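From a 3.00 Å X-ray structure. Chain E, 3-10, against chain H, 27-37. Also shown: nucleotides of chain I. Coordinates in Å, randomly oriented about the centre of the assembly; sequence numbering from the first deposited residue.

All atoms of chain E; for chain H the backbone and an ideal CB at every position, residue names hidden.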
# COMPACT_ATOMS: atom_id res chain seq x y z
N VAL E 3 25.13 -0.58 21.36
CA VAL E 3 24.92 -1.23 20.07
C VAL E 3 26.15 -1.14 19.18
O VAL E 3 26.85 -0.14 19.19
CB VAL E 3 23.74 -0.59 19.31
CG1 VAL E 3 24.01 0.86 19.06
CG2 VAL E 3 23.52 -1.31 18.00
N VAL E 4 26.42 -2.19 18.41
CA VAL E 4 27.57 -2.18 17.53
C VAL E 4 27.21 -1.90 16.08
O VAL E 4 26.09 -2.16 15.64
CB VAL E 4 28.30 -3.50 17.54
CG1 VAL E 4 29.68 -3.33 16.94
CG2 VAL E 4 28.39 -3.99 18.93
N ILE E 5 28.17 -1.39 15.34
CA ILE E 5 27.95 -1.11 13.94
C ILE E 5 29.16 -1.66 13.20
O ILE E 5 30.23 -1.06 13.23
CB ILE E 5 27.80 0.42 13.68
CG1 ILE E 5 26.72 1.00 14.58
CG2 ILE E 5 27.43 0.69 12.25
CD1 ILE E 5 27.25 1.45 15.90
N ARG E 6 29.00 -2.82 12.56
CA ARG E 6 30.09 -3.41 11.79
C ARG E 6 29.91 -3.04 10.33
O ARG E 6 28.85 -2.56 9.93
CB ARG E 6 30.11 -4.93 11.92
CG ARG E 6 29.97 -5.45 13.32
CD ARG E 6 28.52 -5.70 13.63
NE ARG E 6 28.34 -6.82 14.54
CZ ARG E 6 27.16 -7.31 14.88
NH1 ARG E 6 26.06 -6.77 14.38
NH2 ARG E 6 27.07 -8.34 15.71
N ASN E 7 30.94 -3.28 9.53
CA ASN E 7 30.90 -2.96 8.11
C ASN E 7 30.44 -1.55 7.89
O ASN E 7 29.47 -1.30 7.19
CB ASN E 7 29.99 -3.93 7.39
CG ASN E 7 30.46 -5.34 7.52
OD1 ASN E 7 31.50 -5.71 6.96
ND2 ASN E 7 29.73 -6.14 8.28
N LEU E 8 31.16 -0.63 8.52
CA LEU E 8 30.89 0.79 8.40
C LEU E 8 31.93 1.28 7.42
O LEU E 8 33.12 1.09 7.63
CB LEU E 8 31.07 1.49 9.75
CG LEU E 8 30.85 3.01 9.82
CD1 LEU E 8 29.46 3.39 9.32
CD2 LEU E 8 31.03 3.48 11.26
N SER E 9 31.47 1.87 6.33
CA SER E 9 32.36 2.41 5.33
C SER E 9 33.57 3.04 5.99
O SER E 9 33.44 3.82 6.93
CB SER E 9 31.64 3.46 4.50
OG SER E 9 32.57 4.19 3.74
N GLU E 10 34.76 2.71 5.52
CA GLU E 10 35.97 3.27 6.11
C GLU E 10 36.02 4.79 5.92
O GLU E 10 36.64 5.50 6.72
CB GLU E 10 37.20 2.60 5.49
CG GLU E 10 38.43 2.56 6.39
CD GLU E 10 38.21 1.78 7.68
OE1 GLU E 10 37.70 0.63 7.61
OE2 GLU E 10 38.57 2.31 8.77
N UNK H 27 18.20 -1.78 12.86
CA UNK H 27 18.61 -0.59 13.58
C UNK H 27 20.04 -0.24 13.19
O UNK H 27 20.38 0.93 13.00
CB UNK H 27 18.49 -0.79 15.09
N UNK H 28 20.86 -1.27 13.05
CA UNK H 28 22.26 -1.10 12.67
C UNK H 28 22.39 -0.42 11.30
O UNK H 28 23.11 0.56 11.15
CB UNK H 28 22.97 -2.46 12.65
N UNK H 29 21.69 -0.96 10.30
CA UNK H 29 21.72 -0.39 8.96
C UNK H 29 21.40 1.08 9.09
O UNK H 29 21.97 1.92 8.38
CB UNK H 29 20.74 -1.09 8.02
N UNK H 30 20.48 1.39 10.00
CA UNK H 30 20.06 2.76 10.26
C UNK H 30 21.21 3.65 10.72
O UNK H 30 21.44 4.71 10.14
CB UNK H 30 18.95 2.77 11.31
N UNK H 31 21.91 3.23 11.76
CA UNK H 31 23.04 4.02 12.22
C UNK H 31 23.95 4.19 11.03
O UNK H 31 24.26 5.32 10.61
CB UNK H 31 23.76 3.37 13.40
N UNK H 32 24.37 3.06 10.47
CA UNK H 32 25.25 3.02 9.32
C UNK H 32 24.79 4.04 8.27
O UNK H 32 25.58 4.82 7.76
CB UNK H 32 25.29 1.61 8.73
N UNK H 33 23.49 4.05 7.98
CA UNK H 33 22.94 4.97 6.99
C UNK H 33 22.96 6.41 7.49
O UNK H 33 23.18 7.34 6.73
CB UNK H 33 21.51 4.56 6.63
N UNK H 34 22.73 6.61 8.77
CA UNK H 34 22.75 7.96 9.30
C UNK H 34 24.15 8.50 9.19
O UNK H 34 24.38 9.53 8.56
CB UNK H 34 22.26 8.00 10.75
N UNK H 35 25.10 7.80 9.81
CA UNK H 35 26.50 8.21 9.75
C UNK H 35 26.88 8.45 8.29
O UNK H 35 27.51 9.46 7.97
CB UNK H 35 27.41 7.16 10.39
N UNK H 36 26.48 7.54 7.41
CA UNK H 36 26.77 7.68 5.99
C UNK H 36 26.26 8.99 5.43
O UNK H 36 26.93 9.63 4.64
CB UNK H 36 26.16 6.51 5.21
N UNK H 37 25.06 9.40 5.82
CA UNK H 37 24.53 10.65 5.31
C UNK H 37 25.31 11.84 5.86
O UNK H 37 25.55 12.80 5.14
CB UNK H 37 23.05 10.78 5.66
P DT I 25 22.74 -5.93 9.06
OP1 DT I 25 21.70 -5.01 8.52
OP2 DT I 25 24.07 -5.40 9.41
O5' DT I 25 22.15 -6.67 10.33
C5' DT I 25 22.41 -6.15 11.60
C4' DT I 25 21.18 -6.28 12.45
O4' DT I 25 21.02 -7.70 12.66
C3' DT I 25 21.36 -5.63 13.82
O3' DT I 25 20.38 -4.62 14.14
C2' DT I 25 21.57 -6.78 14.79
C1' DT I 25 21.32 -8.06 14.00
N1 DT I 25 22.50 -8.99 13.99
C2 DT I 25 22.46 -10.09 14.82
O2 DT I 25 21.51 -10.34 15.56
N3 DT I 25 23.57 -10.90 14.75
C4 DT I 25 24.70 -10.72 13.99
O4 DT I 25 25.61 -11.53 14.03
C5 DT I 25 24.69 -9.54 13.17
C7 DT I 25 25.90 -9.26 12.34
C6 DT I 25 23.61 -8.75 13.20
P DG I 26 18.88 -5.03 14.42
OP1 DG I 26 18.42 -5.74 13.20
OP2 DG I 26 18.11 -3.87 14.93
O5' DG I 26 18.99 -6.07 15.60
C5' DG I 26 19.42 -5.61 16.84
C4' DG I 26 19.26 -6.69 17.88
O4' DG I 26 20.20 -7.76 17.63
C3' DG I 26 19.64 -6.10 19.22
O3' DG I 26 18.71 -6.48 20.21
C2' DG I 26 21.05 -6.58 19.47
C1' DG I 26 21.13 -7.87 18.69
N9 DG I 26 22.45 -8.14 18.11
C8 DG I 26 23.12 -7.40 17.17
N7 DG I 26 24.25 -7.93 16.81
C5 DG I 26 24.35 -9.08 17.58
C6 DG I 26 25.35 -10.08 17.61
O6 DG I 26 26.37 -10.18 16.92
N1 DG I 26 25.06 -11.06 18.56
C2 DG I 26 23.93 -11.08 19.35
N2 DG I 26 23.82 -12.11 20.21
N3 DG I 26 22.98 -10.17 19.30
C4 DG I 26 23.25 -9.21 18.40
P DT I 28 22.32 -5.84 26.57
OP1 DT I 28 21.61 -6.03 27.86
OP2 DT I 28 22.38 -4.47 25.96
O5' DT I 28 23.79 -6.39 26.75
C5' DT I 28 24.02 -7.77 27.07
C4' DT I 28 25.50 -8.04 27.15
O4' DT I 28 26.07 -8.10 25.81
C3' DT I 28 26.24 -6.90 27.87
O3' DT I 28 27.43 -7.36 28.53
C2' DT I 28 26.72 -6.05 26.71
C1' DT I 28 27.14 -7.18 25.78
N1 DT I 28 27.44 -6.81 24.40
C2 DT I 28 28.37 -7.58 23.74
O2 DT I 28 28.82 -8.61 24.20
N3 DT I 28 28.75 -7.10 22.53
C4 DT I 28 28.29 -5.97 21.91
O4 DT I 28 28.77 -5.64 20.84
C5 DT I 28 27.25 -5.24 22.61
C7 DT I 28 26.64 -4.03 21.99
C6 DT I 28 26.88 -5.70 23.81

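Chain H 27-37 is one helix, with backbone angles helical throughout. Its axis passes 8.3 Å from that of strand 3-5 of chain E, at 58° between their directions. The positions are taken in order.

Position 27 has nothing of chain E within 5.5 Å of its ideal CB. A phosphate of DG26 lies close to its backbone, so a small or hydroxyl-bearing residue would suit. The residue is Thr27(H). Its N donates to OP2 of DG26 at 2.9 Å, and its OG1 makes a weak hydrogen bond to the same OP2 at 3.1 Å.

At position 28, CA-to-CB points sideways, and the ideal CB lies 4.3 Å from Val4(E) O. Chain E offers the backbone N of Arg6(E) and its guanidinium beyond. Two donors ask for an acceptor on a long chain: glutamate suits best, glutamine is possible. The residue is Glu28(H), with chi1 and chi2 both t; the chain is extended and its end comes nearer chain E. Its OE2 accepts from Arg6(E) N at 3.0 Å, nearly in line. Its OE1 lies 2.8 Å from Arg6(E) NH1 in a salt bridge, at the edge of the guanidinium. That guanidinium also reaches DG26, where Arg6(E) NH1 makes a weak hydrogen bond to N7 at 3.2 Å. The carboxylate thus helps hold a base-contacting arginine.

Position 29 points away from chain E and 30 is out of its reach, so chain E sets little limit on either. They are Ala29(H) and Glu30(H).

Position 31 points toward chain E, and its ideal CB is 4.0 Å from Ile5(E) CG1. The surface offered is apolar, so valine, isoleucine, leucine or methionine would fit. The residue is Ile31(H), whose CG2 packs 3.9 Å from Ile5(E) CG1.

Position 32 points sideways, with its ideal CB 4.2 Å from Ile5(E) CG2 and 4.6 Å from Leu8(E) CD1. Farther out lie the carbonyl oxygens of Arg6(E) and Asn7(E) and a phosphate of DT25. A long chain with an apolar stem and a basic end fits, lysine or arginine. The residue is Arg32(H). Its CG lies 4.1 Å from Leu8(E) CD1. Its NE and NH2 each make a weak hydrogen bond to Arg6(E) O, both at 3.4 Å. NH2 also donates to OP2 of DT25 at 2.8 Å and forms a salt bridge with Glu28(H) OE2 at 3.2 Å.

Position 33 points away and 34 is out of reach; chain E leaves both free. They are Leu33(H) and Ile34(H).

Position 35 points toward chain E, with its ideal CB 4.4 Å from Leu8(E) CD1. Another apolar residue is expected. Leu35(H) brings its CD2 to 4.4 Å from Leu8(E) CD2.

Position 36 has no chain E atom within 5.5 Å of its ideal CB. A medium polar residue could still reach Ser9(E). The residue is Asp36(H), whose OD2 comes to 4.2 Å from Ser9(E) CB.

Position 37 is out of reach, and many residues would do. It is Asn37(H).

Chain H (27-37) TEAEIRLILDN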
# COMPACT_ATOMS: atom_id res chain seq x y z
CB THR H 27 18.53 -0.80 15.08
OG1 THR H 27 17.16 -0.97 15.47
CG2 THR H 27 19.13 0.38 15.81
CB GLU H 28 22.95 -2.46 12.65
CG GLU H 28 24.44 -2.38 12.81
CD GLU H 28 25.07 -3.74 13.01
OE1 GLU H 28 24.45 -4.59 13.71
OE2 GLU H 28 26.18 -3.95 12.48
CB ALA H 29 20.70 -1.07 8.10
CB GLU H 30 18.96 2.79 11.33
CG GLU H 30 17.58 3.03 10.76
CD GLU H 30 17.48 4.35 10.00
OE1 GLU H 30 17.80 5.40 10.60
OE2 GLU H 30 17.07 4.32 8.82
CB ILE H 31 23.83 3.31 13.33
CG1 ILE H 31 22.87 2.76 14.38
CG2 ILE H 31 24.79 4.28 13.98
CD1 ILE H 31 21.90 3.79 14.86
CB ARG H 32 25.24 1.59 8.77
CG ARG H 32 26.38 1.22 7.83
CD ARG H 32 26.16 -0.20 7.26
NE ARG H 32 26.24 -1.21 8.31
CZ ARG H 32 25.33 -2.17 8.52
NH1 ARG H 32 24.25 -2.27 7.76
NH2 ARG H 32 25.50 -3.03 9.51
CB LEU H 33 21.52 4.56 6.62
CG LEU H 33 20.69 5.35 5.60
CD1 LEU H 33 19.99 6.51 6.28
CD2 LEU H 33 21.57 5.84 4.46
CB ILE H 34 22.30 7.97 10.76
CG1 ILE H 34 20.80 7.66 10.82
CG2 ILE H 34 22.64 9.30 11.40
CD1 ILE H 34 20.22 7.62 12.20
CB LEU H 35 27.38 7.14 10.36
CG LEU H 35 27.67 7.25 11.86
CD1 LEU H 35 26.71 8.19 12.53
CD2 LEU H 35 27.59 5.88 12.48
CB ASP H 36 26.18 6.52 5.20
CG ASP H 36 27.10 5.30 5.16
OD1 ASP H 36 26.75 4.30 4.49
OD2 ASP H 36 28.18 5.35 5.80
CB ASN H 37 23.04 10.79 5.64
CG ASN H 37 22.20 9.84 4.82
OD1 ASN H 37 22.62 9.39 3.75
ND2 ASN H 37 21.00 9.54 5.30
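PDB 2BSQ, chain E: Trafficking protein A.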